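Local coordinates for piwi domain-containing protein (Vanderwaltozyma polyspora, PDB 5THE) that probably uses a bound guide RNA to select target RNAs for cleavage, the present chain being the C-terminal lobe of a budding yeast Argonaute, at residues Glu171-Glu179 with Arg202-Phe211; Asn282-Ser290 with Pro491-Cys499. All coordinates share one frame; numbering follows the deposited sequence.

In each contact one helix also faces the RNA of chain B, yet the two solve different packing problems. Contact 1 (171-179 with 202-211) joins two helices, its centre about 24 Å from the centre of the chain, and pairs a buried apolar seam with a salt bridge at one end and a partly exposed ring at the other. Contact 2 (282-290 with 491-499) is centred about 8 Å from the chain centre, where every touching residue is buried; a strand meets a helix there through apolar side chains, a cysteine and one serine hydrogen bond, without charge. The two contacts do not touch, but helix 490-515, which supplies half of contact 2, also packs on the helix of 202-211.

Contact 1: Glu171-Glu179 with Arg202-Phe211; sequences EISLLNLLE and RLKYITDLKF. With nucleotides of chain B.
R202 takes hold of E171 side-on: NE gives a hydrogen bond of 2.7 Å to OE1 and NH2 one of 3.0 Å to OE2, the second using the syn lone pair of the carboxylate. The two planes are turned 42° apart, and NE meets OE1 on its syn side but from outside the carboxylate plane. E171 gets there fully stretched, its CG anti to the backbone N (chi1 172°), while Y205 CE2 lies over one guanidinium face, offset toward its rim. A leucine in place of R202 would probably leave the buried carboxylate of E171 without its charged mate. Next along the seam, I206 is a knob in the hole formed by E171, L174, L175 and L178. Its CD1 lies 3.4 Å from E171 CD, and its CG2 presses on L178 CD1 at 3.5 Å, a tight fit. F211 closes the far end: L178 CB sits over the centre of one ring face, a CH-pi contact only 11° off the normal, whereas CG of the poorly ordered E179 lies at the ring edge in plane and L175 CD2 approaches the edge at CE1 (3.5 Å). The helix axes run at a small angle to each other. On the inner side L174 CD2 meets L203 CD2, and both leucines rest on Y189 of strand 185-191, whose hydroxyl also bonds T207. K204, which does not touch helix 171-179, donates a hydrogen bond from NZ to OP1 of U1 of chain B. The pair thus covers strands 77-85 and 185-191 of the parallel sheet, while Y205, D208 and L209 pack against helix 490-515.

Contact 2: Asn282-Ser290 with Pro491-Cys499; sequences NSIASLVGS and PVYYADLLC. With nucleotides of chain B.
S286 holds OG between its backbone N and carbonyl carbon (chi1 68°), which swings the hydroxyl over the helix to give A495 O a hydrogen bond of 2.8 Å. V288 places CG2 in the equivalent position and CG1 beside the backbone N, which sends CG2 toward the first helical turn, 3.5 Å from P491 O and close to Y494 CB, and leaves CG1 to meet L498 CD2. The serine hydroxyl meets the carbonyl oxygen at a C=O...donor angle of 120° and is tilted 31° from the carbonyl plane. C499 N, the regular helical donor, reaches A495 O from the opposite face, and two donors therefore grip one buried oxygen. C499 SG lies 3.5 Å from I284 O, tucking the sulfur against the strand backbone. L498 sets its CG 3.7 Å from S286 CB and slides past V288 in the opposite direction, CD2 of the leucine to CG1 of the valine at 3.8 Å. On another side of the helix, Y493 reaches toward a phosphate of chain B, though at a separation too short to be trusted in detail. Strand and helix axes pass 7.4 Å apart, an arrangement consistent with the RNase H-like fold of Piwi domains: strand 282-289 runs antiparallel between strands 264-274 and 300-305, and helix 490-515 lies across them, touching D272 and T274 through C499 and Y302 through L498.

Contact 1: Glu171-Glu179 with Arg202-Phe211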
loop_
_atom_site.group_PDB
_atom_site.type_symbol
_atom_site.label_atom_id
_atom_site.label_comp_id
_atom_site.label_asym_id
_atom_site.label_seq_id
_atom_site.Cartn_x
_atom_site.Cartn_y
_atom_site.Cartn_z
ATOM N N GLU A 171 -15.756 24.685 -5.159
ATOM C CA GLU A 171 -14.304 24.722 -5.029
ATOM C C GLU A 171 -13.839 26.074 -4.501
ATOM O O GLU A 171 -12.885 26.150 -3.717
ATOM C CB GLU A 171 -13.631 24.402 -6.361
ATOM C CG GLU A 171 -12.128 24.621 -6.310
ATOM C CD GLU A 171 -11.370 24.007 -7.481
ATOM O OE1 GLU A 171 -11.911 23.116 -8.171
ATOM O OE2 GLU A 171 -10.215 24.408 -7.692
ATOM N N ILE A 172 -14.516 27.152 -4.891
ATOM C CA ILE A 172 -14.149 28.464 -4.367
ATOM C C ILE A 172 -14.350 28.496 -2.860
ATOM O O ILE A 172 -13.480 28.955 -2.110
ATOM C CB ILE A 172 -14.943 29.574 -5.083
ATOM C CG1 ILE A 172 -14.441 29.729 -6.516
ATOM C CG2 ILE A 172 -14.818 30.890 -4.336
ATOM C CD1 ILE A 172 -15.241 30.727 -7.324
ATOM N N SER A 173 -15.489 27.978 -2.391
ATOM C CA SER A 173 -15.745 27.935 -0.955
ATOM C C SER A 173 -14.722 27.068 -0.241
ATOM O O SER A 173 -14.219 27.441 0.823
ATOM C CB SER A 173 -17.150 27.406 -0.670
ATOM O OG SER A 173 -18.126 28.163 -1.349
ATOM N N LEU A 174 -14.422 25.892 -0.803
ATOM C CA LEU A 174 -13.492 24.977 -0.150
ATOM C C LEU A 174 -12.086 25.561 -0.123
ATOM O O LEU A 174 -11.393 25.479 0.896
ATOM C CB LEU A 174 -13.502 23.620 -0.861
ATOM C CG LEU A 174 -12.547 22.575 -0.267
ATOM C CD1 LEU A 174 -13.006 22.167 1.133
ATOM C CD2 LEU A 174 -12.389 21.352 -1.180
ATOM N N LEU A 175 -11.655 26.160 -1.234
ATOM C CA LEU A 175 -10.364 26.838 -1.274
ATOM C C LEU A 175 -10.249 27.862 -0.164
ATOM O O LEU A 175 -9.210 27.962 0.497
ATOM C CB LEU A 175 -10.166 27.517 -2.627
ATOM C CG LEU A 175 -9.887 26.577 -3.793
ATOM C CD1 LEU A 175 -9.742 27.370 -5.079
ATOM C CD2 LEU A 175 -8.647 25.749 -3.515
ATOM N N ASN A 176 -11.311 28.635 0.054
ATOM C CA ASN A 176 -11.302 29.593 1.148
ATOM C C ASN A 176 -11.237 28.880 2.491
ATOM O O ASN A 176 -10.532 29.320 3.408
ATOM C CB ASN A 176 -12.539 30.485 1.074
ATOM C CG ASN A 176 -12.527 31.560 2.130
ATOM O OD1 ASN A 176 -11.760 32.519 2.037
ATOM N ND2 ASN A 176 -13.359 31.401 3.153
ATOM N N LEU A 177 -11.966 27.771 2.619
ATOM C CA LEU A 177 -11.950 27.000 3.854
ATOM C C LEU A 177 -10.554 26.461 4.150
ATOM O O LEU A 177 -10.095 26.502 5.298
ATOM C CB LEU A 177 -12.970 25.866 3.745
ATOM C CG LEU A 177 -13.346 25.061 4.985
ATOM C CD1 LEU A 177 -14.680 24.362 4.751
ATOM C CD2 LEU A 177 -12.263 24.037 5.353
ATOM N N LEU A 178 -9.861 25.949 3.130
ATOM C CA LEU A 178 -8.565 25.318 3.363
ATOM C C LEU A 178 -7.501 26.337 3.767
ATOM O O LEU A 178 -6.685 26.067 4.652
ATOM C CB LEU A 178 -8.132 24.541 2.122
ATOM C CG LEU A 178 -9.057 23.361 1.820
ATOM C CD1 LEU A 178 -8.573 22.600 0.608
ATOM C CD2 LEU A 178 -9.145 22.448 3.029
ATOM N N GLU A 179 -7.493 27.515 3.143
ATOM C CA GLU A 179 -6.524 28.536 3.547
ATOM C C GLU A 179 -6.759 29.010 4.978
ATOM O O GLU A 179 -5.827 29.486 5.634
ATOM C CB GLU A 179 -6.576 29.740 2.598
ATOM C CG GLU A 179 -6.450 29.416 1.125
ATOM C CD GLU A 179 -7.304 30.271 0.259
ATOM O OE1 GLU A 179 -8.117 31.014 0.822
ATOM O OE2 GLU A 179 -7.175 30.179 -0.982
ATOM N N ARG A 202 -10.975 15.753 -7.807
ATOM C CA ARG A 202 -10.748 17.162 -7.543
ATOM C C ARG A 202 -10.546 17.426 -6.054
ATOM O O ARG A 202 -9.721 18.264 -5.676
ATOM C CB ARG A 202 -11.919 17.976 -8.088
ATOM C CG ARG A 202 -11.654 19.459 -8.118
ATOM C CD ARG A 202 -10.714 19.794 -9.250
ATOM N NE ARG A 202 -10.441 21.221 -9.331
ATOM C CZ ARG A 202 -9.664 21.781 -10.255
ATOM N NH1 ARG A 202 -9.097 21.036 -11.194
ATOM N NH2 ARG A 202 -9.457 23.086 -10.241
ATOM N N LEU A 203 -11.300 16.736 -5.195
ATOM C CA LEU A 203 -11.089 16.885 -3.753
ATOM C C LEU A 203 -9.664 16.529 -3.357
ATOM O O LEU A 203 -9.033 17.245 -2.570
ATOM C CB LEU A 203 -12.066 16.011 -2.977
ATOM C CG LEU A 203 -13.473 16.564 -2.793
ATOM C CD1 LEU A 203 -14.315 15.549 -2.070
ATOM C CD2 LEU A 203 -13.444 17.892 -2.032
ATOM N N LYS A 204 -9.145 15.422 -3.886
ATOM C CA LYS A 204 -7.776 15.036 -3.576
ATOM C C LYS A 204 -6.778 15.968 -4.247
ATOM O O LYS A 204 -5.759 16.333 -3.649
ATOM C CB LYS A 204 -7.548 13.582 -3.984
ATOM C CG LYS A 204 -8.406 12.599 -3.175
ATOM C CD LYS A 204 -8.114 12.712 -1.670
ATOM C CE LYS A 204 -8.723 11.541 -0.904
ATOM N NZ LYS A 204 -8.442 11.606 0.577
ATOM N N TYR A 205 -7.070 16.382 -5.480
ATOM C CA TYR A 205 -6.205 17.326 -6.172
ATOM C C TYR A 205 -6.040 18.608 -5.371
ATOM O O TYR A 205 -4.928 19.113 -5.205
ATOM C CB TYR A 205 -6.788 17.624 -7.543
ATOM C CG TYR A 205 -6.041 18.660 -8.337
ATOM C CD1 TYR A 205 -4.887 18.323 -9.023
ATOM C CD2 TYR A 205 -6.512 19.965 -8.434
ATOM C CE1 TYR A 205 -4.208 19.257 -9.778
ATOM C CE2 TYR A 205 -5.837 20.912 -9.184
ATOM C CZ TYR A 205 -4.683 20.546 -9.853
ATOM O OH TYR A 205 -3.991 21.462 -10.607
ATOM N N ILE A 206 -7.144 19.145 -4.862
ATOM C CA ILE A 206 -7.078 20.358 -4.063
ATOM C C ILE A 206 -6.429 20.080 -2.719
ATOM O O ILE A 206 -5.512 20.791 -2.292
ATOM C CB ILE A 206 -8.486 20.939 -3.886
ATOM C CG1 ILE A 206 -9.016 21.460 -5.227
ATOM C CG2 ILE A 206 -8.485 22.021 -2.842
ATOM C CD1 ILE A 206 -10.536 21.642 -5.219
ATOM N N THR A 207 -6.897 19.041 -2.028
ATOM C CA THR A 207 -6.551 18.905 -0.621
ATOM C C THR A 207 -5.194 18.236 -0.429
ATOM O O THR A 207 -4.404 18.689 0.409
ATOM C CB THR A 207 -7.656 18.144 0.101
ATOM O OG1 THR A 207 -8.920 18.692 -0.302
ATOM C CG2 THR A 207 -7.505 18.302 1.607
ATOM N N ASP A 208 -4.904 17.164 -1.178
ATOM C CA ASP A 208 -3.565 16.575 -1.120
ATOM C C ASP A 208 -2.562 17.462 -1.840
ATOM O O ASP A 208 -1.568 17.916 -1.262
ATOM C CB ASP A 208 -3.520 15.184 -1.766
ATOM C CG ASP A 208 -4.375 14.137 -1.071
ATOM O OD1 ASP A 208 -4.822 14.329 0.089
ATOM O OD2 ASP A 208 -4.580 13.085 -1.723
ATOM N N LEU A 209 -2.804 17.709 -3.126
ATOM C CA LEU A 209 -1.739 18.228 -3.972
ATOM C C LEU A 209 -1.543 19.732 -3.778
ATOM O O LEU A 209 -0.412 20.196 -3.606
ATOM C CB LEU A 209 -2.035 17.866 -5.431
ATOM C CG LEU A 209 -1.017 18.298 -6.485
ATOM C CD1 LEU A 209 -1.043 17.315 -7.613
ATOM C CD2 LEU A 209 -1.339 19.709 -6.989
ATOM N N LYS A 210 -2.628 20.512 -3.791
ATOM C CA LYS A 210 -2.482 21.955 -3.623
ATOM C C LYS A 210 -2.130 22.323 -2.181
ATOM O O LYS A 210 -1.157 23.048 -1.943
ATOM C CB LYS A 210 -3.757 22.674 -4.078
ATOM C CG LYS A 210 -3.942 22.706 -5.600
ATOM C CD LYS A 210 -2.598 22.936 -6.294
ATOM C CE LYS A 210 -2.690 23.906 -7.465
ATOM N NZ LYS A 210 -3.578 23.387 -8.536
ATOM N N PHE A 211 -2.896 21.833 -1.201
ATOM C CA PHE A 211 -2.726 22.296 0.177
ATOM C C PHE A 211 -1.943 21.346 1.070
ATOM O O PHE A 211 -1.420 21.783 2.103
ATOM C CB PHE A 211 -4.087 22.557 0.831
ATOM C CG PHE A 211 -4.745 23.800 0.347
ATOM C CD1 PHE A 211 -5.437 23.804 -0.853
ATOM C CD2 PHE A 211 -4.651 24.977 1.077
ATOM C CE1 PHE A 211 -6.035 24.955 -1.315
ATOM C CE2 PHE A 211 -5.246 26.136 0.625
ATOM C CZ PHE A 211 -5.943 26.127 -0.572
ATOM O OP3 U B 1 -9.104 7.890 -0.073
ATOM P P U B 1 -10.062 8.156 1.017
ATOM O OP1 U B 1 -9.950 9.572 1.443
ATOM O OP2 U B 1 -9.922 7.120 2.054
ATOM O "O5'" U B 1 -11.513 8.033 0.409
ATOM C "C5'" U B 1 -12.146 6.771 0.247
ATOM C "C4'" U B 1 -13.624 6.978 0.109
ATOM O "O4'" U B 1 -13.895 7.747 -1.101
ATOM C "C3'" U B 1 -14.463 5.711 0.022
ATOM O "O3'" U B 1 -15.647 5.891 0.801
ATOM C "C2'" U B 1 -14.807 5.614 -1.466
ATOM O "O2'" U B 1 -16.010 4.934 -1.750
ATOM C "C1'" U B 1 -14.881 7.086 -1.875
ATOM N N1 U B 1 -14.583 7.311 -3.304
ATOM C C2 U B 1 -15.530 7.943 -4.070
ATOM O O2 U B 1 -16.572 8.338 -3.592
ATOM N N3 U B 1 -15.216 8.112 -5.400
ATOM C C4 U B 1 -14.048 7.710 -6.022
ATOM O O4 U B 1 -13.891 7.936 -7.226
ATOM C C5 U B 1 -13.113 7.045 -5.167
ATOM C C6 U B 1 -13.411 6.867 -3.873
#

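Contact 2: Asn282-Ser290 with Pro491-Cys499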
loop_
_atom_site.group_PDB
_atom_site.type_symbol
_atom_site.label_atom_id
_atom_site.label_comp_id
_atom_site.label_asym_id
_atom_site.label_seq_id
_atom_site.Cartn_x
_atom_site.Cartn_y
_atom_site.Cartn_z
ATOM N N ASN A 282 0.921 9.936 -21.167
ATOM C CA ASN A 282 2.094 9.265 -20.629
ATOM C C ASN A 282 1.714 8.443 -19.406
ATOM O O ASN A 282 0.755 8.747 -18.693
ATOM C CB ASN A 282 3.175 10.281 -20.251
ATOM C CG ASN A 282 3.850 10.915 -21.463
ATOM O OD1 ASN A 282 3.454 10.688 -22.606
ATOM N ND2 ASN A 282 4.883 11.715 -21.206
ATOM N N SER A 283 2.480 7.394 -19.168
ATOM C CA SER A 283 2.248 6.560 -18.007
ATOM C C SER A 283 2.733 7.261 -16.729
ATOM O O SER A 283 3.461 8.261 -16.761
ATOM C CB SER A 283 2.935 5.211 -18.206
ATOM O OG SER A 283 2.419 4.595 -19.366
ATOM N N ILE A 284 2.312 6.716 -15.590
ATOM C CA ILE A 284 2.644 7.246 -14.271
ATOM C C ILE A 284 3.331 6.143 -13.484
ATOM O O ILE A 284 2.833 5.016 -13.436
ATOM C CB ILE A 284 1.389 7.744 -13.527
ATOM C CG1 ILE A 284 0.723 8.856 -14.321
ATOM C CG2 ILE A 284 1.746 8.219 -12.106
ATOM C CD1 ILE A 284 -0.560 9.396 -13.721
ATOM N N ALA A 285 4.472 6.468 -12.875
ATOM C CA ALA A 285 5.214 5.544 -12.031
ATOM C C ALA A 285 5.245 6.077 -10.606
ATOM O O ALA A 285 5.214 7.290 -10.386
ATOM C CB ALA A 285 6.660 5.340 -12.531
ATOM N N SER A 286 5.298 5.159 -9.645
ATOM C CA SER A 286 5.398 5.513 -8.241
ATOM C C SER A 286 6.473 4.655 -7.588
ATOM O O SER A 286 6.814 3.577 -8.071
ATOM C CB SER A 286 4.059 5.337 -7.515
ATOM O OG SER A 286 3.731 3.964 -7.447
ATOM N N LEU A 287 7.035 5.170 -6.502
ATOM C CA LEU A 287 8.040 4.455 -5.730
ATOM C C LEU A 287 7.806 4.800 -4.269
ATOM O O LEU A 287 7.921 5.967 -3.893
ATOM C CB LEU A 287 9.466 4.845 -6.151
ATOM C CG LEU A 287 10.561 4.137 -5.349
ATOM C CD1 LEU A 287 10.575 2.644 -5.679
ATOM C CD2 LEU A 287 11.966 4.777 -5.540
ATOM N N VAL A 288 7.456 3.796 -3.457
ATOM C CA VAL A 288 7.281 3.983 -2.023
ATOM C C VAL A 288 8.434 3.289 -1.328
ATOM O O VAL A 288 9.069 2.383 -1.875
ATOM C CB VAL A 288 5.931 3.443 -1.499
ATOM C CG1 VAL A 288 4.749 4.135 -2.196
ATOM C CG2 VAL A 288 5.856 1.931 -1.687
ATOM N N GLY A 289 8.707 3.723 -0.100
ATOM C CA GLY A 289 9.785 3.120 0.656
ATOM C C GLY A 289 9.571 3.145 2.154
ATOM O O GLY A 289 8.982 4.083 2.695
ATOM N N SER A 290 10.044 2.097 2.830
ATOM C CA SER A 290 10.023 2.052 4.279
ATOM C C SER A 290 11.100 2.969 4.843
ATOM O O SER A 290 11.983 3.442 4.122
ATOM C CB SER A 290 10.247 0.626 4.761
ATOM O OG SER A 290 11.547 0.194 4.386
ATOM N N PRO A 491 4.354 -3.258 0.296
ATOM C CA PRO A 491 4.981 -2.243 -0.572
ATOM C C PRO A 491 4.375 -2.183 -1.955
ATOM O O PRO A 491 4.259 -1.092 -2.520
ATOM C CB PRO A 491 6.448 -2.698 -0.642
ATOM C CG PRO A 491 6.644 -3.525 0.561
ATOM C CD PRO A 491 5.356 -4.188 0.856
ATOM N N VAL A 492 4.018 -3.344 -2.522
ATOM C CA VAL A 492 3.428 -3.388 -3.855
ATOM C C VAL A 492 2.047 -2.759 -3.834
ATOM O O VAL A 492 1.725 -1.897 -4.656
ATOM C CB VAL A 492 3.375 -4.837 -4.371
ATOM C CG1 VAL A 492 2.527 -4.927 -5.672
ATOM C CG2 VAL A 492 4.769 -5.372 -4.592
ATOM N N TYR A 493 1.217 -3.183 -2.886
ATOM C CA TYR A 493 -0.106 -2.594 -2.726
ATOM C C TYR A 493 -0.006 -1.081 -2.540
ATOM O O TYR A 493 -0.723 -0.314 -3.190
ATOM C CB TYR A 493 -0.799 -3.259 -1.531
ATOM C CG TYR A 493 -2.276 -3.594 -1.698
ATOM C CD1 TYR A 493 -3.203 -2.618 -2.053
ATOM C CD2 TYR A 493 -2.752 -4.887 -1.427
ATOM C CE1 TYR A 493 -4.568 -2.929 -2.184
ATOM C CE2 TYR A 493 -4.094 -5.212 -1.558
ATOM C CZ TYR A 493 -5.003 -4.231 -1.932
ATOM O OH TYR A 493 -6.336 -4.561 -2.056
ATOM N N TYR A 494 0.893 -0.633 -1.660
ATOM C CA TYR A 494 1.091 0.805 -1.459
ATOM C C TYR A 494 1.478 1.514 -2.751
ATOM O O TYR A 494 0.988 2.616 -3.032
ATOM C CB TYR A 494 2.171 1.051 -0.417
ATOM C CG TYR A 494 1.800 0.637 0.980
ATOM C CD1 TYR A 494 0.482 0.716 1.425
ATOM C CD2 TYR A 494 2.772 0.192 1.865
ATOM C CE1 TYR A 494 0.143 0.352 2.725
ATOM C CE2 TYR A 494 2.445 -0.179 3.167
ATOM C CZ TYR A 494 1.126 -0.103 3.583
ATOM O OH TYR A 494 0.798 -0.469 4.862
ATOM N N ALA A 495 2.396 0.921 -3.523
ATOM C CA ALA A 495 2.820 1.548 -4.770
ATOM C C ALA A 495 1.670 1.620 -5.761
ATOM O O ALA A 495 1.520 2.626 -6.468
ATOM C CB ALA A 495 4.004 0.790 -5.377
ATOM N N ASP A 496 0.859 0.554 -5.843
ATOM C CA ASP A 496 -0.317 0.590 -6.713
ATOM C C ASP A 496 -1.226 1.747 -6.334
ATOM O O ASP A 496 -1.687 2.497 -7.199
ATOM C CB ASP A 496 -1.096 -0.727 -6.638
ATOM C CG ASP A 496 -0.288 -1.903 -7.087
ATOM O OD1 ASP A 496 0.716 -1.710 -7.800
ATOM O OD2 ASP A 496 -0.665 -3.032 -6.730
ATOM N N LEU A 497 -1.503 1.895 -5.032
ATOM C CA LEU A 497 -2.399 2.949 -4.563
ATOM C C LEU A 497 -1.839 4.334 -4.835
ATOM O O LEU A 497 -2.602 5.269 -5.085
ATOM C CB LEU A 497 -2.655 2.781 -3.067
ATOM C CG LEU A 497 -3.364 1.458 -2.753
ATOM C CD1 LEU A 497 -3.456 1.278 -1.245
ATOM C CD2 LEU A 497 -4.746 1.488 -3.378
ATOM N N LEU A 498 -0.518 4.501 -4.753
ATOM C CA LEU A 498 0.044 5.818 -5.012
ATOM C C LEU A 498 -0.067 6.164 -6.492
ATOM O O LEU A 498 -0.378 7.310 -6.845
ATOM C CB LEU A 498 1.495 5.875 -4.530
ATOM C CG LEU A 498 2.253 7.173 -4.836
ATOM C CD1 LEU A 498 1.453 8.374 -4.358
ATOM C CD2 LEU A 498 3.661 7.143 -4.172
ATOM N N CYS A 499 0.179 5.185 -7.369
ATOM C CA CYS A 499 -0.071 5.382 -8.797
ATOM C C CYS A 499 -1.511 5.781 -9.062
ATOM O O CYS A 499 -1.782 6.646 -9.909
ATOM C CB CYS A 499 0.238 4.110 -9.568
ATOM S SG CYS A 499 1.847 4.051 -10.264
ATOM P P A B 5 -6.869 -8.096 -1.128
ATOM O OP1 A B 5 -5.521 -8.727 -1.214
ATOM O OP2 A B 5 -7.169 -6.833 -1.834
ATOM O "O5'" A B 5 -7.914 -9.215 -1.534
ATOM C "C5'" A B 5 -7.851 -10.494 -0.927
ATOM C "C4'" A B 5 -9.145 -11.244 -1.103
ATOM O "O4'" A B 5 -10.215 -10.526 -0.441
ATOM C "C3'" A B 5 -9.619 -11.389 -2.540
ATOM O "O3'" A B 5 -9.012 -12.496 -3.167
ATOM C "C2'" A B 5 -11.129 -11.531 -2.388
ATOM O "O2'" A B 5 -11.470 -12.853 -2.006
ATOM C "C1'" A B 5 -11.402 -10.627 -1.189
ATOM N N9 A B 5 -11.802 -9.278 -1.599
ATOM C C8 A B 5 -11.012 -8.203 -1.929
ATOM N N7 A B 5 -11.715 -7.142 -2.249
ATOM C C5 A B 5 -13.033 -7.562 -2.120
ATOM C C6 A B 5 -14.247 -6.899 -2.314
ATOM N N6 A B 5 -14.305 -5.624 -2.703
ATOM N N1 A B 5 -15.386 -7.610 -2.094
ATOM C C2 A B 5 -15.294 -8.897 -1.704
ATOM N N3 A B 5 -14.198 -9.629 -1.484
ATOM C C4 A B 5 -13.104 -8.882 -1.721
ATOM P P A B 4 -8.645 -2.764 0.717
ATOM O OP1 A B 4 -7.412 -1.967 0.489
ATOM O OP2 A B 4 -9.882 -2.510 -0.031
ATOM O "O5'" A B 4 -8.273 -4.302 0.557
ATOM C "C5'" A B 4 -7.360 -4.902 1.458
ATOM C "C4'" A B 4 -7.871 -6.215 1.984
ATOM O "O4'" A B 4 -9.080 -6.013 2.749
ATOM C "C3'" A B 4 -8.254 -7.247 0.943
ATOM O "O3'" A B 4 -7.113 -7.912 0.444
ATOM C "C2'" A B 4 -9.208 -8.146 1.722
ATOM O "O2'" A B 4 -8.481 -9.005 2.596
ATOM C "C1'" A B 4 -9.941 -7.110 2.584
ATOM N N9 A B 4 -11.153 -6.608 1.926
ATOM C C8 A B 4 -11.214 -5.701 0.898
ATOM N N7 A B 4 -12.434 -5.429 0.505
ATOM C C5 A B 4 -13.218 -6.206 1.338
ATOM C C6 A B 4 -14.597 -6.341 1.415
ATOM N N6 A B 4 -15.409 -5.669 0.592
ATOM N N1 A B 4 -15.085 -7.182 2.357
ATOM C C2 A B 4 -14.216 -7.831 3.163
ATOM N N3 A B 4 -12.880 -7.778 3.190
ATOM C C4 A B 4 -12.450 -6.941 2.228
#